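Thymidylate synthase 1 (Bacillus subtilis, PDB 1BKP) catalyses the reductive methylation of dUMP to dTMP, with 5,10-methylenetetrahydrofolate as both methyl donor and reductant, and works as a homodimer. Local coordinates at residues Lys5-Asn8 / Ser9-Asp13; Val62-Lys65 / Thr66-Glu70; Asn182-Ala185 / Leu186-Phe190; Asn191-Gln194 / Tyr195-Gln199. All coordinates share one frame; numbering follows the deposited sequence.

The four contacts follow one another along the chain, each within a continuous run of nine residues. Contact 1 is a turn of the N-terminal helix 3-17, and contact 2 opens helix 64-75. Contact 3 carries strand 172-183 into helix 188-206, and contact 4 continues along that helix. Helix 188-206 is thus the common element: Tyr7 of contact 1 packs on its start, while contact 2 lies against Phe190 and Phe193; the centres of contacts 2 and 4 are about 10 Å apart. Contacts 1 and 2, with centres about 22 Å apart, do not touch. Contacts 3 and 4 hold Asn182, Asp183 and Asn191, predicted to bind dUMP, so the packing around this helix borders the active site.

Contact 1. Residues Lys5-Asn8 / Ser9-Asp13; sequences KQYN and SIIKD
Ile11 covers one face of the Tyr7 ring, one helical turn further on, and the two side chains cross obliquely. Ile11 CG1 sits over that face, 3.9 Å from the ring centroid and only 15° off the normal, a CH-pi contact shifted somewhat toward the rim. The methyl beyond it follows the ring outward: Ile11 CD1 is 3.9 Å from Tyr7 CZ. Two torsions make this possible. Tyr7 CG is anti to the backbone N (chi1 174°), while Ile11 CG1 stands beside its own N (chi1 -63°), the setting that brings it back over the preceding turn. The backbones of the same two residues are joined: Ile11 N donates to Tyr7 O at 2.9 Å, the donor nearly along the C=O axis. Similar backbone bonds run from Ser9 N to Lys5 O, from Ile10 N to Gln6 O and from Lys12 N to Asn8 O. On the exposed side, a water donates to Lys5 O at 2.7 Å and is also hydrogen-bonded to Ser9 OG, bridging the two residues.

The phenol hydroxyl of Tyr7 reaches beyond Ile11 to a hydrogen bond with Met184 O. Leu230 and Met234 of helix 227-235 pack on Ile11, and Gln6 and Ile10 rest on Met47 of strand 39-49. Helix 3-17 is amphipathic here, with Tyr7, Ile10 and Ile11 buried and Lys5, Ser9 and Lys12 exposed; the i to i+4 pair lies on its buried side, with Ile11 close to Val222, a residue predicted to bind dUMP.

Contact 2. Residues Val62-Lys65 / Thr66-Glu70; sequences VAWK and TAIKE
Trp64 and Ile68 meet one turn apart at the start of helix 64-75. The methyl Ile68 CD1 comes to the edge of the indole, near its plane, 4.0 Å from Trp64 CE3. Trp64 CG stands between its backbone N and carbonyl carbon (chi1 73°), a setting that presents the rim of the indole to Ile68 and one of its faces to Lys65 CG.

Around this pair the backbone bonds of the first turn close: Ala67 N to Ala63 O, Ile68 N to Trp64 O, and Lys69 N to Lys65 O at 2.9 Å. Ala63, at the N-cap position, is also the centre of an inverse gamma turn in which Trp64 N donates to Val62 O at 2.7 Å. Its methyl CB touches Thr66 CB.

Further out, Phe193 packs on Trp64, Phe190 on Thr66 and Ala67, and Leu263 and Phe261 of strand 261-264 on Trp64 and Ile68. Lys69 NZ bonds to Met88 O and lies 6.5 Å from Lys65 NZ, like charges not in contact. With an alanine as N-cap, the polar framework of this helix start comes from the backbone, while the side chains that meet across it, Trp64 with Ile68 and Ala63 with Thr66, touch through carbon atoms.

Contact 3. Residues Asn182-Ala185 / Leu186-Phe190; sequences NDMA and LGNPF
Asp183 O accepts two backbone hydrogen bonds from opposite faces of its plane: Gly187 N at 2.8 Å, rather bent, and Asn188 N at 3.0 Å. The side chain of Asp183 folds over the same turn, its CG anti to the backbone N (chi1 169°), which carries OD1 toward the amides that follow. Leu186 N meets OD1 from above the carboxylate plane at 3.2 Å, in an almost straight bond of 175°, and Ala185 N adds a weak one. Replacing Asp183 with an alanine would probably leave the amide of Leu186 without this acceptor and let the turn shift.

A second polar link joins the side chains of Asn182 and Asn188. Asn188 ND2 donates to Asn182 OD1 at 3.0 Å, in the carbonyl plane of the acceptor and close to its own amide plane, although the two amides stand 88° apart. Asn188 OD1 is buried without a polar partner in the model.

Van der Waals contacts fill in around these bonds. The bent chain of Met184 runs alongside Asn188, with CE 3.8 Å from Asn188 CG. Leu186 CD1 lies beside the carboxylate oxygen Asp183 OD2, at 3.7 Å, and Pro189 CD rests near Met184 O.

Asn182 and Asp183 are predicted to bind dUMP, and Asp183 the methylenetetrahydrofolate as well. The turn links strand 172-183 to helix 188-206 in a beta-alpha-beta unit completed by strand 209-223. Asn182 and Met184 pair by backbone with that last strand, Tyr7 and Ile11 of helix 3-17 cover Asn188 and Met184, and Phe190 leans on helix 64-75.

Contact 4. Residues Asn191-Gln194 / Tyr195-Gln199; sequences NVFQ and YNVLQ
Phe193 and Val197 form the tight part of this stretch of helix. Val197 CG2 sits over one face of the Phe193 ring, 3.9 Å from its centroid and 20° off the normal, in a CH-pi contact displaced toward CZ, from which it is 3.7 Å. Phe193 CG is anti to the backbone N (chi1 173°), which turns the ring toward the next helical turn, where the methyl meets its face. Val197 N donates to Phe193 O at 3.1 Å, linking the same two residues through the backbone. Val54, Ile56 and Trp64 pack around Phe193.

Contact across the other side of the helix is looser. Tyr195 and Gln194 lie side by side, with Gln194 CG 3.9 Å from Tyr195 CD1, and the rim of the ring approaches Asn191 O, 3.8 Å from CD1. The backbone bonds are uneven too: Tyr195 N to Asn191 O is regular at 3.1 Å, but Asn196 N is shared between weak bonds to Val192 O, at 3.4 Å, and to Phe193 O. Gln194 and Tyr195 are nonetheless both buried. Tyr195 OH is hydrogen-bonded to Trp75 NE1, and the two rings meet steeply. A leucine in place of Tyr195 would probably leave the indole N-H of Trp75 without its hydroxyl partner.

Strands 161-169 and 209-223 pack against Tyr195, and Leu71 of helix 64-75 against Gln194. This is the buried central helix of the thymidylate synthase fold, the crossover helix of a beta-alpha-beta unit, and near its start Asn191, predicted to bind dUMP, lies about 5 Å from the catalytic Cys160 between nearest side-chain atoms.

Contact 1. Residues Lys5-Asn8 / Ser9-Asp13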
loop_
_atom_site.group_PDB
_atom_site.type_symbol
_atom_site.label_atom_id
_atom_site.label_comp_id
_atom_site.label_asym_id
_atom_site.label_seq_id
_atom_site.Cartn_x
_atom_site.Cartn_y
_atom_site.Cartn_z
ATOM N N LYS A 5 20.416 -9.697 -6.683
ATOM C CA LYS A 5 19.690 -10.396 -7.760
ATOM C C LYS A 5 18.353 -9.787 -8.115
ATOM O O LYS A 5 18.041 -9.548 -9.262
ATOM C CB LYS A 5 19.492 -11.876 -7.369
ATOM C CG LYS A 5 20.859 -12.573 -7.375
ATOM C CD LYS A 5 20.786 -14.067 -7.250
ATOM C CE LYS A 5 22.186 -14.599 -7.108
ATOM N NZ LYS A 5 22.979 -14.092 -8.273
ATOM N N GLN A 6 17.581 -9.472 -7.078
ATOM C CA GLN A 6 16.276 -8.893 -7.292
ATOM C C GLN A 6 16.372 -7.518 -7.797
ATOM O O GLN A 6 15.560 -7.122 -8.642
ATOM C CB GLN A 6 15.455 -8.943 -5.980
ATOM C CG GLN A 6 15.108 -10.400 -5.627
ATOM C CD GLN A 6 14.108 -10.452 -4.435
ATOM O OE1 GLN A 6 13.065 -9.820 -4.486
ATOM N NE2 GLN A 6 14.469 -11.112 -3.382
ATOM N N TYR A 7 17.346 -6.761 -7.275
ATOM C CA TYR A 7 17.468 -5.342 -7.729
ATOM C C TYR A 7 17.839 -5.262 -9.250
ATOM O O TYR A 7 17.220 -4.525 -10.043
ATOM C CB TYR A 7 18.534 -4.665 -6.846
ATOM C CG TYR A 7 18.891 -3.267 -7.241
ATOM C CD1 TYR A 7 18.117 -2.216 -6.795
ATOM C CD2 TYR A 7 20.036 -2.998 -7.953
ATOM C CE1 TYR A 7 18.443 -0.871 -7.030
ATOM C CE2 TYR A 7 20.411 -1.658 -8.197
ATOM C CZ TYR A 7 19.617 -0.592 -7.748
ATOM O OH TYR A 7 19.888 0.743 -8.047
ATOM N N ASN A 8 18.808 -6.099 -9.634
ATOM C CA ASN A 8 19.282 -6.164 -10.971
ATOM C C ASN A 8 18.156 -6.556 -11.912
ATOM O O ASN A 8 18.140 -6.117 -13.061
ATOM C CB ASN A 8 20.405 -7.174 -11.105
ATOM C CG ASN A 8 21.777 -6.715 -10.568
ATOM O OD1 ASN A 8 22.737 -7.510 -10.600
ATOM N ND2 ASN A 8 21.857 -5.573 -9.985
ATOM N N SER A 9 17.244 -7.449 -11.469
ATOM C CA SER A 9 16.091 -7.869 -12.310
ATOM C C SER A 9 15.155 -6.711 -12.547
ATOM O O SER A 9 14.712 -6.513 -13.680
ATOM C CB SER A 9 15.249 -9.017 -11.692
ATOM O OG SER A 9 16.081 -10.166 -11.739
ATOM N N ILE A 10 14.852 -5.943 -11.506
ATOM C CA ILE A 10 13.989 -4.765 -11.682
ATOM C C ILE A 10 14.620 -3.738 -12.575
ATOM O O ILE A 10 13.981 -3.190 -13.523
ATOM C CB ILE A 10 13.626 -4.144 -10.342
ATOM C CG1 ILE A 10 12.791 -5.216 -9.553
ATOM C CG2 ILE A 10 12.841 -2.807 -10.514
ATOM C CD1 ILE A 10 12.426 -4.828 -8.120
ATOM N N ILE A 11 15.902 -3.501 -12.360
ATOM C CA ILE A 11 16.573 -2.455 -13.191
ATOM C C ILE A 11 16.544 -2.850 -14.682
ATOM O O ILE A 11 16.304 -2.020 -15.537
ATOM C CB ILE A 11 18.096 -2.248 -12.680
ATOM C CG1 ILE A 11 18.132 -1.719 -11.215
ATOM C CG2 ILE A 11 18.868 -1.359 -13.719
ATOM C CD1 ILE A 11 17.519 -0.336 -11.062
ATOM N N LYS A 12 16.823 -4.117 -14.994
ATOM C CA LYS A 12 16.828 -4.594 -16.383
ATOM C C LYS A 12 15.444 -4.437 -17.011
ATOM O O LYS A 12 15.313 -4.108 -18.200
ATOM C CB LYS A 12 17.224 -6.087 -16.346
ATOM C CG LYS A 12 17.543 -6.762 -17.668
ATOM C CD LYS A 12 18.976 -6.467 -18.092
ATOM C CE LYS A 12 19.300 -7.131 -19.437
ATOM N NZ LYS A 12 20.562 -6.665 -20.082
ATOM N N ASP A 13 14.412 -4.635 -16.194
ATOM C CA ASP A 13 13.051 -4.511 -16.678
ATOM C C ASP A 13 12.728 -3.072 -17.032
ATOM O O ASP A 13 11.995 -2.767 -18.018
ATOM C CB ASP A 13 12.056 -5.027 -15.615
ATOM C CG ASP A 13 10.629 -4.974 -16.119
ATOM O OD1 ASP A 13 10.433 -5.494 -17.210
ATOM O OD2 ASP A 13 9.701 -4.438 -15.499
HETATM O O HOH W 1 19.076 -10.770 -11.375
#

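Contact 2. Residues Val62-Lys65 / Thr66-Glu70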
loop_
_atom_site.group_PDB
_atom_site.type_symbol
_atom_site.label_atom_id
_atom_site.label_comp_id
_atom_site.label_asym_id
_atom_site.label_seq_id
_atom_site.Cartn_x
_atom_site.Cartn_y
_atom_site.Cartn_z
ATOM N N VAL A 62 26.340 0.826 0.060
ATOM C CA VAL A 62 25.137 1.584 0.446
ATOM C C VAL A 62 25.541 2.380 1.682
ATOM O O VAL A 62 26.248 1.844 2.561
ATOM C CB VAL A 62 23.986 0.608 0.800
ATOM C CG1 VAL A 62 22.814 1.358 1.478
ATOM C CG2 VAL A 62 23.462 -0.074 -0.540
ATOM N N ALA A 63 24.909 3.527 1.875
ATOM C CA ALA A 63 25.305 4.388 3.016
ATOM C C ALA A 63 24.563 3.872 4.240
ATOM O O ALA A 63 23.680 4.520 4.710
ATOM C CB ALA A 63 24.867 5.786 2.700
ATOM N N TRP A 64 24.959 2.713 4.749
ATOM C CA TRP A 64 24.255 2.088 5.825
ATOM C C TRP A 64 24.106 2.849 7.112
ATOM O O TRP A 64 23.092 2.767 7.715
ATOM C CB TRP A 64 24.831 0.699 6.045
ATOM C CG TRP A 64 26.203 0.706 6.707
ATOM C CD1 TRP A 64 27.447 0.785 6.076
ATOM C CD2 TRP A 64 26.453 0.566 8.103
ATOM N NE1 TRP A 64 28.451 0.690 7.033
ATOM C CE2 TRP A 64 27.866 0.546 8.276
ATOM C CE3 TRP A 64 25.620 0.455 9.253
ATOM C CZ2 TRP A 64 28.438 0.419 9.535
ATOM C CZ3 TRP A 64 26.193 0.319 10.502
ATOM C CH2 TRP A 64 27.599 0.303 10.630
ATOM N N LYS A 65 25.142 3.533 7.576
ATOM C CA LYS A 65 25.069 4.333 8.815
ATOM C C LYS A 65 24.075 5.476 8.711
ATOM O O LYS A 65 23.326 5.725 9.636
ATOM C CB LYS A 65 26.439 4.880 9.146
ATOM C CG LYS A 65 27.356 3.878 9.791
ATOM C CD LYS A 65 28.452 4.645 10.587
ATOM C CE LYS A 65 29.606 3.771 11.001
ATOM N NZ LYS A 65 30.757 4.585 11.446
ATOM N N THR A 66 24.169 6.274 7.638
ATOM C CA THR A 66 23.236 7.367 7.352
ATOM C C THR A 66 21.782 6.834 7.300
ATOM O O THR A 66 20.883 7.464 7.837
ATOM C CB THR A 66 23.541 7.924 5.999
ATOM O OG1 THR A 66 24.899 8.356 6.070
ATOM C CG2 THR A 66 22.619 9.085 5.641
ATOM N N ALA A 67 21.589 5.651 6.738
ATOM C CA ALA A 67 20.218 5.073 6.687
ATOM C C ALA A 67 19.673 4.812 8.073
ATOM O O ALA A 67 18.467 5.094 8.323
ATOM C CB ALA A 67 20.246 3.772 5.868
ATOM N N ILE A 68 20.514 4.217 8.965
ATOM C CA ILE A 68 20.093 4.002 10.341
ATOM C C ILE A 68 19.891 5.297 11.091
ATOM O O ILE A 68 18.929 5.424 11.861
ATOM C CB ILE A 68 21.013 3.052 11.072
ATOM C CG1 ILE A 68 20.970 1.750 10.304
ATOM C CG2 ILE A 68 20.627 2.883 12.538
ATOM C CD1 ILE A 68 21.979 0.678 10.846
ATOM N N LYS A 69 20.748 6.293 10.851
ATOM C CA LYS A 69 20.509 7.596 11.519
ATOM C C LYS A 69 19.165 8.229 11.182
ATOM O O LYS A 69 18.471 8.742 12.123
ATOM C CB LYS A 69 21.671 8.595 11.312
ATOM C CG LYS A 69 22.943 8.212 12.063
ATOM C CD LYS A 69 24.088 9.058 11.528
ATOM C CE LYS A 69 25.354 8.813 12.318
ATOM N NZ LYS A 69 26.492 9.542 11.698
ATOM N N GLU A 70 18.830 8.263 9.867
ATOM C CA GLU A 70 17.555 8.839 9.402
ATOM C C GLU A 70 16.430 7.988 9.949
ATOM O O GLU A 70 15.444 8.527 10.413
ATOM C CB GLU A 70 17.496 8.832 7.887
ATOM C CG GLU A 70 16.275 9.445 7.329
ATOM C CD GLU A 70 16.246 9.201 5.844
ATOM O OE1 GLU A 70 16.998 9.899 5.140
ATOM O OE2 GLU A 70 15.671 8.191 5.426
#

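Contact 3. Residues Asn182-Ala185 / Leu186-Phe190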
loop_
_atom_site.group_PDB
_atom_site.type_symbol
_atom_site.label_atom_id
_atom_site.label_comp_id
_atom_site.label_asym_id
_atom_site.label_seq_id
_atom_site.Cartn_x
_atom_site.Cartn_y
_atom_site.Cartn_z
ATOM N N ASN A 182 9.983 5.483 -6.165
ATOM C CA ASN A 182 11.394 5.341 -5.677
ATOM C C ASN A 182 12.319 5.572 -6.844
ATOM O O ASN A 182 12.150 4.979 -7.944
ATOM C CB ASN A 182 11.637 3.899 -5.221
ATOM C CG ASN A 182 12.168 3.726 -3.758
ATOM O OD1 ASN A 182 12.565 2.658 -3.454
ATOM N ND2 ASN A 182 12.141 4.740 -2.893
ATOM N N ASP A 183 13.322 6.422 -6.639
ATOM C CA ASP A 183 14.391 6.609 -7.639
ATOM C C ASP A 183 15.163 5.309 -7.390
ATOM O O ASP A 183 15.752 5.129 -6.283
ATOM C CB ASP A 183 15.217 7.836 -7.192
ATOM C CG ASP A 183 16.498 8.006 -7.972
ATOM O OD1 ASP A 183 16.992 7.062 -8.607
ATOM O OD2 ASP A 183 16.957 9.150 -8.035
ATOM N N MET A 184 15.128 4.383 -8.363
ATOM C CA MET A 184 15.780 3.094 -8.206
ATOM C C MET A 184 17.273 3.093 -8.049
ATOM O O MET A 184 17.802 2.177 -7.437
ATOM C CB MET A 184 15.390 2.136 -9.327
ATOM C CG MET A 184 13.840 1.888 -9.319
ATOM S SD MET A 184 13.267 1.182 -7.758
ATOM C CE MET A 184 13.937 -0.429 -7.900
ATOM N N ALA A 185 17.937 4.120 -8.598
ATOM C CA ALA A 185 19.389 4.192 -8.525
ATOM C C ALA A 185 19.859 4.672 -7.198
ATOM O O ALA A 185 20.731 4.078 -6.642
ATOM C CB ALA A 185 19.957 5.149 -9.631
ATOM N N LEU A 186 19.326 5.805 -6.751
ATOM C CA LEU A 186 19.751 6.431 -5.525
ATOM C C LEU A 186 18.908 6.140 -4.262
ATOM O O LEU A 186 19.430 5.965 -3.209
ATOM C CB LEU A 186 19.786 7.924 -5.759
ATOM C CG LEU A 186 20.805 8.256 -6.904
ATOM C CD1 LEU A 186 20.567 9.669 -7.372
ATOM C CD2 LEU A 186 22.255 8.112 -6.399
ATOM N N GLY A 187 17.611 6.136 -4.380
ATOM C CA GLY A 187 16.822 5.934 -3.213
ATOM C C GLY A 187 16.490 4.498 -2.794
ATOM O O GLY A 187 16.600 4.174 -1.626
ATOM N N ASN A 188 16.153 3.636 -3.740
ATOM C CA ASN A 188 15.751 2.294 -3.360
ATOM C C ASN A 188 16.754 1.475 -2.477
ATOM O O ASN A 188 16.328 0.882 -1.427
ATOM C CB ASN A 188 15.388 1.501 -4.612
ATOM C CG ASN A 188 14.942 0.098 -4.285
ATOM O OD1 ASN A 188 15.680 -0.840 -4.523
ATOM N ND2 ASN A 188 13.658 -0.054 -3.893
ATOM N N PRO A 189 18.045 1.419 -2.847
ATOM C CA PRO A 189 18.939 0.594 -1.966
ATOM C C PRO A 189 19.022 1.058 -0.551
ATOM O O PRO A 189 18.998 0.250 0.387
ATOM C CB PRO A 189 20.298 0.605 -2.704
ATOM C CG PRO A 189 19.932 0.908 -4.209
ATOM C CD PRO A 189 18.787 1.938 -4.045
ATOM N N PHE A 190 19.018 2.375 -0.363
ATOM C CA PHE A 190 19.073 2.991 0.971
ATOM C C PHE A 190 17.770 2.622 1.754
ATOM O O PHE A 190 17.810 2.269 2.937
ATOM C CB PHE A 190 19.131 4.469 0.724
ATOM C CG PHE A 190 19.264 5.319 1.937
ATOM C CD1 PHE A 190 20.544 5.678 2.448
ATOM C CD2 PHE A 190 18.138 5.876 2.509
ATOM C CE1 PHE A 190 20.639 6.582 3.490
ATOM C CE2 PHE A 190 18.242 6.808 3.589
ATOM C CZ PHE A 190 19.478 7.148 4.058
#

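Contact 4. Residues Asn191-Gln194 / Tyr195-Gln199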
loop_
_atom_site.group_PDB
_atom_site.type_symbol
_atom_site.label_atom_id
_atom_site.label_comp_id
_atom_site.label_asym_id
_atom_site.label_seq_id
_atom_site.Cartn_x
_atom_site.Cartn_y
_atom_site.Cartn_z
ATOM N N ASN A 191 16.615 2.808 1.111
ATOM C CA ASN A 191 15.292 2.565 1.719
ATOM C C ASN A 191 15.012 1.097 2.047
ATOM O O ASN A 191 14.542 0.794 3.142
ATOM C CB ASN A 191 14.225 3.080 0.772
ATOM C CG ASN A 191 14.065 4.578 0.832
ATOM O OD1 ASN A 191 14.279 5.240 1.898
ATOM N ND2 ASN A 191 13.664 5.136 -0.273
ATOM N N VAL A 192 15.485 0.164 1.199
ATOM C CA VAL A 192 15.230 -1.256 1.382
ATOM C C VAL A 192 16.048 -1.701 2.628
ATOM O O VAL A 192 15.496 -2.384 3.528
ATOM C CB VAL A 192 15.656 -2.017 0.191
ATOM C CG1 VAL A 192 15.660 -3.535 0.431
ATOM C CG2 VAL A 192 14.672 -1.772 -0.955
ATOM N N PHE A 193 17.315 -1.273 2.699
ATOM C CA PHE A 193 18.135 -1.650 3.899
ATOM C C PHE A 193 17.555 -1.063 5.188
ATOM O O PHE A 193 17.327 -1.761 6.147
ATOM C CB PHE A 193 19.582 -1.140 3.708
ATOM C CG PHE A 193 20.454 -1.339 4.955
ATOM C CD1 PHE A 193 20.874 -2.600 5.316
ATOM C CD2 PHE A 193 20.819 -0.254 5.767
ATOM C CE1 PHE A 193 21.686 -2.792 6.493
ATOM C CE2 PHE A 193 21.606 -0.421 6.926
ATOM C CZ PHE A 193 22.039 -1.664 7.286
ATOM N N GLN A 194 17.162 0.205 5.135
ATOM C CA GLN A 194 16.709 0.955 6.282
ATOM C C GLN A 194 15.468 0.333 6.933
ATOM O O GLN A 194 15.457 0.175 8.154
ATOM C CB GLN A 194 16.436 2.363 5.796
ATOM C CG GLN A 194 15.512 3.224 6.554
ATOM C CD GLN A 194 15.390 4.627 5.879
ATOM O OE1 GLN A 194 15.995 5.613 6.339
ATOM N NE2 GLN A 194 14.681 4.686 4.796
ATOM N N TYR A 195 14.506 -0.112 6.142
ATOM C CA TYR A 195 13.297 -0.710 6.740
ATOM C C TYR A 195 13.509 -2.116 7.275
ATOM O O TYR A 195 12.783 -2.562 8.223
ATOM C CB TYR A 195 12.019 -0.524 5.839
ATOM C CG TYR A 195 11.410 0.812 6.140
ATOM C CD1 TYR A 195 11.940 2.014 5.563
ATOM C CD2 TYR A 195 10.319 0.916 7.051
ATOM C CE1 TYR A 195 11.403 3.273 5.878
ATOM C CE2 TYR A 195 9.777 2.149 7.401
ATOM C CZ TYR A 195 10.338 3.328 6.793
ATOM O OH TYR A 195 9.794 4.532 7.186
ATOM N N ASN A 196 14.491 -2.840 6.710
ATOM C CA ASN A 196 14.782 -4.160 7.271
ATOM C C ASN A 196 15.429 -3.978 8.680
ATOM O O ASN A 196 15.158 -4.749 9.658
ATOM C CB ASN A 196 15.734 -4.930 6.329
ATOM C CG ASN A 196 15.911 -6.353 6.777
ATOM O OD1 ASN A 196 16.883 -6.629 7.383
ATOM N ND2 ASN A 196 14.876 -7.226 6.610
ATOM N N VAL A 197 16.243 -2.930 8.827
ATOM C CA VAL A 197 16.817 -2.654 10.169
ATOM C C VAL A 197 15.654 -2.381 11.178
ATOM O O VAL A 197 15.599 -2.967 12.248
ATOM C CB VAL A 197 17.833 -1.451 10.135
ATOM C CG1 VAL A 197 18.396 -1.204 11.562
ATOM C CG2 VAL A 197 18.954 -1.871 9.234
ATOM N N LEU A 198 14.620 -1.667 10.729
ATOM C CA LEU A 198 13.516 -1.377 11.612
ATOM C C LEU A 198 12.820 -2.733 11.995
ATOM O O LEU A 198 12.397 -2.889 13.135
ATOM C CB LEU A 198 12.478 -0.495 10.914
ATOM C CG LEU A 198 11.277 -0.097 11.778
ATOM C CD1 LEU A 198 11.732 0.866 12.954
ATOM C CD2 LEU A 198 10.238 0.602 10.810
ATOM N N GLN A 199 12.691 -3.664 11.043
ATOM C CA GLN A 199 12.080 -4.945 11.335
ATOM C C GLN A 199 12.847 -5.636 12.461
ATOM O O GLN A 199 12.209 -6.225 13.400
ATOM C CB GLN A 199 12.098 -5.864 10.134
ATOM C CG GLN A 199 11.234 -7.089 10.347
ATOM C CD GLN A 199 11.201 -7.968 9.121
ATOM O OE1 GLN A 199 11.977 -7.747 8.215
ATOM N NE2 GLN A 199 10.333 -9.004 9.102
#